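PDB 3R4S: botulinum neurotoxin type C1 from Clostridium botulinum, which enters cells by binding two ganglioside molecules through its receptor-binding region, while the whole neurotoxin probably acts as a protease. Local coordinates for residues A[129-134]-A[170-175]; A[148-153]-A[162-167]; A[253-258]-A[280-285]. All coordinates share one frame; numbering follows the deposited sequence.

Interaction 1: residues A[129-134]-A[170-175]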
loop_
_atom_site.group_PDB
_atom_site.type_symbol
_atom_site.label_atom_id
_atom_site.label_comp_id
_atom_site.label_asym_id
_atom_site.label_seq_id
_atom_site.Cartn_x
_atom_site.Cartn_y
_atom_site.Cartn_z
ATOM N N GLN A 129 26.629 -11.034 0.919
ATOM C CA GLN A 129 25.770 -11.256 2.073
ATOM C C GLN A 129 24.431 -10.575 1.813
ATOM O O GLN A 129 24.386 -9.382 1.507
ATOM C CB GLN A 129 26.438 -10.728 3.346
ATOM C CG GLN A 129 25.730 -11.113 4.620
ATOM C CD GLN A 129 26.595 -10.968 5.882
ATOM O OE1 GLN A 129 26.257 -11.525 6.928
ATOM N NE2 GLN A 129 27.704 -10.229 5.786
ATOM N N SER A 130 23.343 -11.331 1.905
ATOM C CA SER A 130 22.024 -10.799 1.575
ATOM C C SER A 130 21.036 -10.890 2.728
ATOM O O SER A 130 21.152 -11.754 3.587
ATOM C CB SER A 130 21.443 -11.518 0.343
ATOM O OG SER A 130 22.212 -11.255 -0.822
ATOM N N ILE A 131 20.060 -9.986 2.725
ATOM C CA ILE A 131 18.906 -10.047 3.611
ATOM C C ILE A 131 17.672 -9.750 2.780
ATOM O O ILE A 131 17.779 -9.199 1.683
ATOM C CB ILE A 131 18.977 -9.004 4.723
ATOM C CG1 ILE A 131 19.183 -7.599 4.120
ATOM C CG2 ILE A 131 20.093 -9.337 5.690
ATOM C CD1 ILE A 131 19.378 -6.525 5.183
ATOM N N ASN A 132 16.494 -10.082 3.294
ATOM C CA ASN A 132 15.305 -9.926 2.472
ATOM C C ASN A 132 14.012 -9.662 3.224
ATOM O O ASN A 132 13.890 -9.906 4.424
ATOM C CB ASN A 132 15.127 -11.141 1.571
ATOM C CG ASN A 132 14.770 -12.385 2.353
ATOM O OD1 ASN A 132 15.605 -13.270 2.548
ATOM N ND2 ASN A 132 13.531 -12.454 2.819
ATOM N N PHE A 133 13.055 -9.122 2.486
ATOM C CA PHE A 133 11.683 -9.015 2.923
ATOM C C PHE A 133 10.942 -10.021 2.063
ATOM O O PHE A 133 11.188 -10.098 0.857
ATOM C CB PHE A 133 11.161 -7.594 2.655
ATOM C CG PHE A 133 9.663 -7.496 2.542
ATOM C CD1 PHE A 133 8.840 -8.062 3.506
ATOM C CD2 PHE A 133 9.078 -6.824 1.472
ATOM C CE1 PHE A 133 7.453 -7.973 3.408
ATOM C CE2 PHE A 133 7.694 -6.725 1.362
ATOM C CZ PHE A 133 6.876 -7.299 2.336
ATOM N N SER A 134 10.066 -10.815 2.669
ATOM C CA SER A 134 9.188 -11.684 1.879
ATOM C C SER A 134 7.747 -11.388 2.258
ATOM O O SER A 134 7.409 -11.308 3.434
ATOM C CB SER A 134 9.508 -13.171 2.080
ATOM O OG SER A 134 9.411 -13.530 3.449
ATOM N N ASP A 170 14.255 -8.199 9.023
ATOM C CA ASP A 170 15.376 -9.134 8.896
ATOM C C ASP A 170 16.650 -8.463 9.401
ATOM O O ASP A 170 16.890 -7.282 9.135
ATOM C CB ASP A 170 15.569 -9.543 7.428
ATOM C CG ASP A 170 16.381 -10.829 7.262
ATOM O OD1 ASP A 170 16.785 -11.435 8.277
ATOM O OD2 ASP A 170 16.613 -11.245 6.101
ATOM N N THR A 171 17.461 -9.214 10.134
ATOM C CA THR A 171 18.716 -8.703 10.675
ATOM C C THR A 171 19.733 -9.833 10.651
ATOM O O THR A 171 19.385 -10.989 10.921
ATOM C CB THR A 171 18.554 -8.152 12.111
ATOM O OG1 THR A 171 19.836 -7.792 12.635
ATOM C CG2 THR A 171 17.897 -9.187 13.040
ATOM N N ILE A 172 20.967 -9.499 10.284
ATOM C CA ILE A 172 22.063 -10.463 10.205
ATOM C C ILE A 172 23.386 -9.782 10.549
ATOM O O ILE A 172 23.645 -8.656 10.121
ATOM C CB ILE A 172 22.164 -11.109 8.798
ATOM C CG1 ILE A 172 20.823 -11.734 8.405
ATOM C CG2 ILE A 172 23.219 -12.192 8.781
ATOM C CD1 ILE A 172 20.883 -12.650 7.178
ATOM N N LYS A 173 24.214 -10.461 11.334
ATOM C CA LYS A 173 25.540 -9.952 11.667
ATOM C C LYS A 173 26.344 -9.819 10.383
ATOM O O LYS A 173 26.359 -10.736 9.573
ATOM C CB LYS A 173 26.253 -10.909 12.628
ATOM C CG LYS A 173 27.708 -10.524 12.934
ATOM C CD LYS A 173 27.769 -9.236 13.734
ATOM C CE LYS A 173 29.177 -8.629 13.790
ATOM N NZ LYS A 173 29.520 -7.762 12.603
ATOM N N VAL A 174 27.006 -8.681 10.186
ATOM C CA VAL A 174 27.800 -8.497 8.981
ATOM C C VAL A 174 29.102 -9.280 9.107
ATOM O O VAL A 174 29.816 -9.149 10.104
ATOM C CB VAL A 174 28.130 -7.001 8.723
ATOM C CG1 VAL A 174 29.069 -6.854 7.521
ATOM C CG2 VAL A 174 26.851 -6.194 8.515
ATOM N N LYS A 175 29.416 -10.083 8.095
ATOM C CA LYS A 175 30.651 -10.862 8.102
ATOM C C LYS A 175 31.804 -9.988 7.614
ATOM O O LYS A 175 31.592 -8.865 7.164
ATOM C CB LYS A 175 30.509 -12.104 7.223
ATOM C CG LYS A 175 30.516 -11.816 5.721
ATOM C CD LYS A 175 30.160 -13.069 4.921
ATOM C CE LYS A 175 30.571 -12.938 3.451
ATOM N NZ LYS A 175 30.073 -14.080 2.626
#
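D170 reaches N132 because its CG stands anti to the backbone N (chi1 -161°), carrying the carboxylate across to the other strand. There OD2 of D170 accepts the backbone N of N132 at 3.0 Å, using its anti lone pair, the one turned away from OD1. The N-H...O angle of 170° makes this a straight bond. OD2 also lies 3.5 Å from CB of I131, beside the apolar part of the contact. The I131 and I172 side chains run alongside one another in opposite senses, CG2 of I131 3.7 Å from CG1 of I172. CD1 of I172 continues over the backbone to lie 3.7 Å from O of S130. The two strands run antiparallel at 167° with axes 6.8 Å apart, and they belong to different sheets: 127-134 pairs with 116-124, and 167-173 with 159-164. The contact therefore joins the margins of the two sheets of the lectin-like jelly-roll sandwich, and D170 serves an N-H that faces away from strand 116-124. Farther along, Q129 extends its chain and the end of its amide points at the backbone, CD lying 3.7 Å from both N of K175 and O of K173. K173 turns back on this bend, NZ donating to O of V174 (2.9 Å) and also to O of G158, whereas NZ of K175 bonds to O of E128.

Interaction 2: residues A[148-153]-A[162-167]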
loop_
_atom_site.group_PDB
_atom_site.type_symbol
_atom_site.label_atom_id
_atom_site.label_comp_id
_atom_site.label_asym_id
_atom_site.label_seq_id
_atom_site.Cartn_x
_atom_site.Cartn_y
_atom_site.Cartn_z
ATOM N N PHE A 148 5.151 0.328 -0.547
ATOM C CA PHE A 148 5.743 0.105 0.763
ATOM C C PHE A 148 7.048 0.890 0.910
ATOM O O PHE A 148 7.661 1.292 -0.075
ATOM C CB PHE A 148 5.933 -1.391 1.077
ATOM C CG PHE A 148 6.803 -2.150 0.083
ATOM C CD1 PHE A 148 8.100 -2.518 0.412
ATOM C CD2 PHE A 148 6.296 -2.547 -1.153
ATOM C CE1 PHE A 148 8.900 -3.256 -0.486
ATOM C CE2 PHE A 148 7.079 -3.276 -2.055
ATOM C CZ PHE A 148 8.386 -3.640 -1.715
ATOM N N PHE A 149 7.434 1.131 2.154
ATOM C CA PHE A 149 8.600 1.943 2.463
ATOM C C PHE A 149 9.740 1.046 2.934
ATOM O O PHE A 149 9.648 0.391 3.969
ATOM C CB PHE A 149 8.260 2.955 3.559
ATOM C CG PHE A 149 9.377 3.906 3.866
ATOM C CD1 PHE A 149 9.883 4.740 2.872
ATOM C CD2 PHE A 149 9.932 3.970 5.135
ATOM C CE1 PHE A 149 10.923 5.639 3.148
ATOM C CE2 PHE A 149 10.977 4.861 5.417
ATOM C CZ PHE A 149 11.467 5.698 4.423
ATOM N N VAL A 150 10.804 1.004 2.153
ATOM C CA VAL A 150 11.963 0.194 2.481
ATOM C C VAL A 150 12.997 1.020 3.230
ATOM O O VAL A 150 13.227 2.200 2.928
ATOM C CB VAL A 150 12.606 -0.360 1.214
ATOM C CG1 VAL A 150 13.983 -0.961 1.522
ATOM C CG2 VAL A 150 11.673 -1.410 0.553
ATOM N N THR A 151 13.612 0.416 4.230
ATOM C CA THR A 151 14.804 1.017 4.804
ATOM C C THR A 151 15.797 -0.082 5.107
ATOM O O THR A 151 15.491 -1.029 5.836
ATOM C CB THR A 151 14.500 1.813 6.074
ATOM O OG1 THR A 151 13.340 2.627 5.852
ATOM C CG2 THR A 151 15.695 2.693 6.445
ATOM N N VAL A 152 16.973 0.031 4.504
ATOM C CA VAL A 152 18.069 -0.882 4.769
ATOM C C VAL A 152 19.123 -0.129 5.573
ATOM O O VAL A 152 19.468 1.013 5.232
ATOM C CB VAL A 152 18.693 -1.392 3.453
ATOM C CG1 VAL A 152 20.019 -2.090 3.718
ATOM C CG2 VAL A 152 17.721 -2.308 2.704
ATOM N N THR A 153 19.627 -0.740 6.644
ATOM C CA THR A 153 20.748 -0.134 7.359
ATOM C C THR A 153 21.890 -1.122 7.432
ATOM O O THR A 153 21.673 -2.326 7.497
ATOM C CB THR A 153 20.380 0.379 8.779
ATOM O OG1 THR A 153 20.105 -0.726 9.652
ATOM C CG2 THR A 153 19.174 1.312 8.726
ATOM N N ILE A 162 16.906 -4.847 7.368
ATOM C CA ILE A 162 15.937 -4.282 6.459
ATOM C C ILE A 162 14.622 -4.100 7.202
ATOM O O ILE A 162 14.193 -4.981 7.950
ATOM C CB ILE A 162 15.783 -5.102 5.154
ATOM C CG1 ILE A 162 14.729 -4.449 4.252
ATOM C CG2 ILE A 162 15.385 -6.553 5.456
ATOM C CD1 ILE A 162 14.792 -4.949 2.816
ATOM N N TYR A 163 14.032 -2.920 7.032
ATOM C CA TYR A 163 12.735 -2.591 7.592
ATOM C C TYR A 163 11.713 -2.374 6.480
ATOM O O TYR A 163 12.053 -1.930 5.384
ATOM C CB TYR A 163 12.810 -1.293 8.392
ATOM C CG TYR A 163 13.812 -1.229 9.528
ATOM C CD1 TYR A 163 13.382 -1.077 10.847
ATOM C CD2 TYR A 163 15.176 -1.264 9.288
ATOM C CE1 TYR A 163 14.292 -0.983 11.904
ATOM C CE2 TYR A 163 16.098 -1.178 10.342
ATOM C CZ TYR A 163 15.646 -1.034 11.640
ATOM O OH TYR A 163 16.548 -0.940 12.681
ATOM N N ILE A 164 10.454 -2.654 6.783
ATOM C CA ILE A 164 9.370 -2.424 5.847
ATOM C C ILE A 164 8.317 -1.633 6.615
ATOM O O ILE A 164 7.910 -2.026 7.707
ATOM C CB ILE A 164 8.801 -3.757 5.314
ATOM C CG1 ILE A 164 9.902 -4.553 4.614
ATOM C CG2 ILE A 164 7.615 -3.526 4.363
ATOM C CD1 ILE A 164 10.445 -3.877 3.351
ATOM N N ASN A 165 7.938 -0.482 6.068
ATOM C CA ASN A 165 6.999 0.410 6.727
ATOM C C ASN A 165 7.365 0.654 8.185
ATOM O O ASN A 165 6.509 0.642 9.069
ATOM C CB ASN A 165 5.572 -0.123 6.571
ATOM C CG ASN A 165 5.174 -0.274 5.110
ATOM O OD1 ASN A 165 5.534 0.566 4.272
ATOM N ND2 ASN A 165 4.423 -1.337 4.794
ATOM N N GLY A 166 8.655 0.878 8.425
ATOM C CA GLY A 166 9.133 1.239 9.746
ATOM C C GLY A 166 9.309 0.081 10.712
ATOM O O GLY A 166 9.631 0.294 11.874
ATOM N N LYS A 167 9.079 -1.141 10.245
ATOM C CA LYS A 167 9.200 -2.315 11.100
ATOM C C LYS A 167 10.358 -3.199 10.659
ATOM O O LYS A 167 10.442 -3.586 9.489
ATOM C CB LYS A 167 7.914 -3.146 11.060
ATOM C CG LYS A 167 7.028 -2.993 12.283
ATOM C CD LYS A 167 6.297 -1.671 12.284
ATOM C CE LYS A 167 5.395 -1.567 13.500
ATOM N NZ LYS A 167 4.576 -2.800 13.677
HETATM O O HOH W 1 11.011 1.050 6.542
HETATM O O HOH W 2 18.990 0.100 12.048
#
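Y163 lies against T151 and T153, and its side chain can be traced outward atom by atom. CB sits 3.7 Å from O of T151. With CG anti to the carbonyl carbon (chi1 -57°), the ring turns one edge to that same oxygen, and CD2 approaches O of T151 to 3.5 Å within the ring plane. Next along this edge, CE2 is 4.1 Å from OG1 of T153. At the tip, OH reaches a water at 2.7 Å, and this water donates to OG1 of T153 (2.8 Å), tying the phenol to the facing strand. O of T151 also accepts the backbone N of Y163 at 2.7 Å, nearly along the C=O axis. These residues form a hydrogen-bonded pair of the antiparallel hairpin made by strands 148-155 and 159-164, flanked by the non-hydrogen-bonded pairs V150-I164 and V152-I162. I225 of helix 222-231 packs on the face bearing T151, T153 and Y163. On the reverse face, CD1 of I164 meets CG2 of V150 at 3.9 Å and also touches the F148 ring. I162 crosses V152 there, and the pair faces L117 and F119 of the other sheet of the sandwich. Where the second strand ends, a type I' turn from I164 to K167 leads into strand 167-173. N165 carries the ladder one step into this turn: its backbone N donates to O of F149, and its side-chain OD1 takes N of F149 at 2.9 Å (N-H...O 160°), in place of a main-chain carbonyl. A second water donates to O of F149, accepts from N of G166 and hydrogen-bonds to OG1 of T151.

Interaction 3: residues A[253-258]-A[280-285]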
loop_
_atom_site.group_PDB
_atom_site.type_symbol
_atom_site.label_atom_id
_atom_site.label_comp_id
_atom_site.label_asym_id
_atom_site.label_seq_id
_atom_site.Cartn_x
_atom_site.Cartn_y
_atom_site.Cartn_z
ATOM N N TYR A 253 -13.722 -1.623 -5.786
ATOM C CA TYR A 253 -14.166 -2.845 -5.144
ATOM C C TYR A 253 -13.907 -2.717 -3.640
ATOM O O TYR A 253 -12.760 -2.561 -3.192
ATOM C CB TYR A 253 -13.428 -4.055 -5.690
ATOM C CG TYR A 253 -13.764 -4.404 -7.119
ATOM C CD1 TYR A 253 -15.047 -4.808 -7.467
ATOM C CD2 TYR A 253 -12.785 -4.386 -8.111
ATOM C CE1 TYR A 253 -15.362 -5.156 -8.765
ATOM C CE2 TYR A 253 -13.087 -4.737 -9.418
ATOM C CZ TYR A 253 -14.380 -5.126 -9.734
ATOM O OH TYR A 253 -14.696 -5.477 -11.023
ATOM N N MET A 254 -14.983 -2.774 -2.869
ATOM C CA MET A 254 -14.906 -2.627 -1.429
ATOM C C MET A 254 -14.737 -4.008 -0.827
ATOM O O MET A 254 -15.517 -4.915 -1.128
ATOM C CB MET A 254 -16.182 -1.963 -0.920
ATOM C CG MET A 254 -16.194 -1.636 0.565
ATOM S SD MET A 254 -17.631 -0.630 0.997
ATOM C CE MET A 254 -17.528 -0.661 2.798
ATOM N N VAL A 255 -13.723 -4.176 0.014
ATOM C CA VAL A 255 -13.445 -5.480 0.607
ATOM C C VAL A 255 -13.269 -5.382 2.114
ATOM O O VAL A 255 -12.845 -4.353 2.653
ATOM C CB VAL A 255 -12.178 -6.121 0.012
ATOM C CG1 VAL A 255 -12.384 -6.450 -1.459
ATOM C CG2 VAL A 255 -10.977 -5.194 0.190
ATOM N N ASN A 256 -13.612 -6.461 2.799
ATOM C CA ASN A 256 -13.351 -6.552 4.217
ATOM C C ASN A 256 -12.043 -7.294 4.395
ATOM O O ASN A 256 -11.847 -8.353 3.794
ATOM C CB ASN A 256 -14.480 -7.296 4.922
ATOM C CG ASN A 256 -14.379 -7.201 6.416
ATOM O OD1 ASN A 256 -13.690 -7.991 7.051
ATOM N ND2 ASN A 256 -15.055 -6.216 6.992
ATOM N N ILE A 257 -11.144 -6.730 5.201
ATOM C CA ILE A 257 -9.814 -7.307 5.399
ATOM C C ILE A 257 -9.877 -8.761 5.901
ATOM O O ILE A 257 -9.020 -9.583 5.567
ATOM C CB ILE A 257 -8.947 -6.430 6.339
ATOM C CG1 ILE A 257 -8.721 -5.048 5.715
ATOM C CG2 ILE A 257 -7.598 -7.106 6.638
ATOM C CD1 ILE A 257 -8.250 -5.086 4.266
ATOM N N ASP A 258 -10.895 -9.077 6.690
ATOM C CA ASP A 258 -11.098 -10.451 7.163
ATOM C C ASP A 258 -11.636 -11.394 6.084
ATOM O O ASP A 258 -11.676 -12.602 6.289
ATOM C CB ASP A 258 -12.049 -10.472 8.363
ATOM C CG ASP A 258 -11.331 -10.259 9.683
ATOM O OD1 ASP A 258 -10.086 -10.195 9.666
ATOM O OD2 ASP A 258 -12.007 -10.164 10.730
ATOM N N ASN A 280 -6.830 -14.683 -8.219
ATOM C CA ASN A 280 -5.648 -13.935 -8.619
ATOM C C ASN A 280 -5.981 -12.520 -9.070
ATOM O O ASN A 280 -5.097 -11.769 -9.476
ATOM C CB ASN A 280 -4.915 -14.668 -9.743
ATOM C CG ASN A 280 -4.482 -16.066 -9.340
ATOM O OD1 ASN A 280 -4.081 -16.302 -8.200
ATOM N ND2 ASN A 280 -4.561 -17.001 -10.281
ATOM N N ASP A 281 -7.257 -12.156 -9.009
ATOM C CA ASP A 281 -7.660 -10.814 -9.401
ATOM C C ASP A 281 -8.718 -10.241 -8.461
ATOM O O ASP A 281 -9.299 -10.953 -7.650
ATOM C CB ASP A 281 -8.221 -10.818 -10.823
ATOM C CG ASP A 281 -7.240 -11.365 -11.840
ATOM O OD1 ASP A 281 -6.558 -10.545 -12.489
ATOM O OD2 ASP A 281 -7.167 -12.608 -11.998
ATOM N N PHE A 282 -8.939 -8.938 -8.572
ATOM C CA PHE A 282 -10.110 -8.297 -7.999
ATOM C C PHE A 282 -10.943 -7.851 -9.185
ATOM O O PHE A 282 -10.711 -6.784 -9.748
ATOM C CB PHE A 282 -9.725 -7.084 -7.147
ATOM C CG PHE A 282 -9.068 -7.438 -5.838
ATOM C CD1 PHE A 282 -9.809 -7.969 -4.799
ATOM C CD2 PHE A 282 -7.710 -7.232 -5.648
ATOM C CE1 PHE A 282 -9.209 -8.294 -3.591
ATOM C CE2 PHE A 282 -7.107 -7.550 -4.449
ATOM C CZ PHE A 282 -7.862 -8.082 -3.416
ATOM N N ASN A 283 -11.898 -8.677 -9.593
ATOM C CA ASN A 283 -12.652 -8.360 -10.789
ATOM C C ASN A 283 -14.045 -8.977 -10.810
ATOM O O ASN A 283 -14.579 -9.300 -11.873
ATOM C CB ASN A 283 -11.852 -8.758 -12.037
ATOM C CG ASN A 283 -11.667 -10.262 -12.166
ATOM O OD1 ASN A 283 -12.210 -11.046 -11.383
ATOM N ND2 ASN A 283 -10.895 -10.673 -13.170
ATOM N N GLU A 284 -14.633 -9.142 -9.632
ATOM C CA GLU A 284 -15.949 -9.766 -9.523
ATOM C C GLU A 284 -16.893 -8.914 -8.689
ATOM O O GLU A 284 -16.472 -8.215 -7.766
ATOM C CB GLU A 284 -15.832 -11.158 -8.907
ATOM C CG GLU A 284 -14.996 -12.126 -9.727
ATOM C CD GLU A 284 -14.701 -13.418 -8.980
ATOM O OE1 GLU A 284 -15.612 -14.262 -8.838
ATOM O OE2 GLU A 284 -13.555 -13.593 -8.534
ATOM N N GLY A 285 -18.175 -8.962 -9.025
ATOM C CA GLY A 285 -19.179 -8.329 -8.198
ATOM C C GLY A 285 -19.345 -6.843 -8.430
ATOM O O GLY A 285 -18.823 -6.281 -9.393
HETATM O O HOH W 3 -17.031 -6.760 -11.412
#
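The Y253 ring has the backbone of F282 to E284 passing over one side of its plane, approaching obliquely. On that side O of F282 stands 3.2 Å from CE2, and O of E284, likewise off the ring plane, 3.4 Å from CE1. CA of N283 lies between them, 3.5 Å from OH. At the edge, in the plane, is O of G285, 3.7 Å from CE1. OH bonds at 2.7 Å to a water, again in the ring plane. That water donates to O of G285, so the link between the tyrosine hydroxyl and the loop backbone is indirect. The second flat group, F282, has its CB 4.2 Å from CD2 of Y253, while CE1 of its ring is 4.2 Å from CG1 of V255. The F282 ring also meets Y241 edge-to-face. The E284 side chain leaves the backbone away from strand 251-256; its carboxylate accepts the backbone N-H groups of R277 and N278, which braces the loop internally. The contact lies in the C-terminal beta-trefoil region: strand 251-256 is paired antiparallel with strands 288-292 and 424-428, F282 packs on V427 of the latter, and residues 280-285 belong to the loop between strands 270-275 and 288-292.

Interactions 1 and 2 lie in the N-terminal jelly-roll region, with centres 13 Å apart. Interaction 2 falls between the two segments of interaction 1 along the chain, and strands 159-164 and 167-173 are neighbours in one sheet. The two contacts touch, with O of D170 probably hydrogen-bonded to N of I162, and F133 packed on I164. A contact within a sheet thus adjoins a contact between sheets. Interaction 3 follows in the C-terminal beta-trefoil region, the part that holds both bound sialic acids. Its centre is 34 Å from that of interaction 1 and 27 Å from that of interaction 2, without touching either, consistent with two separately packed receptor-binding domains.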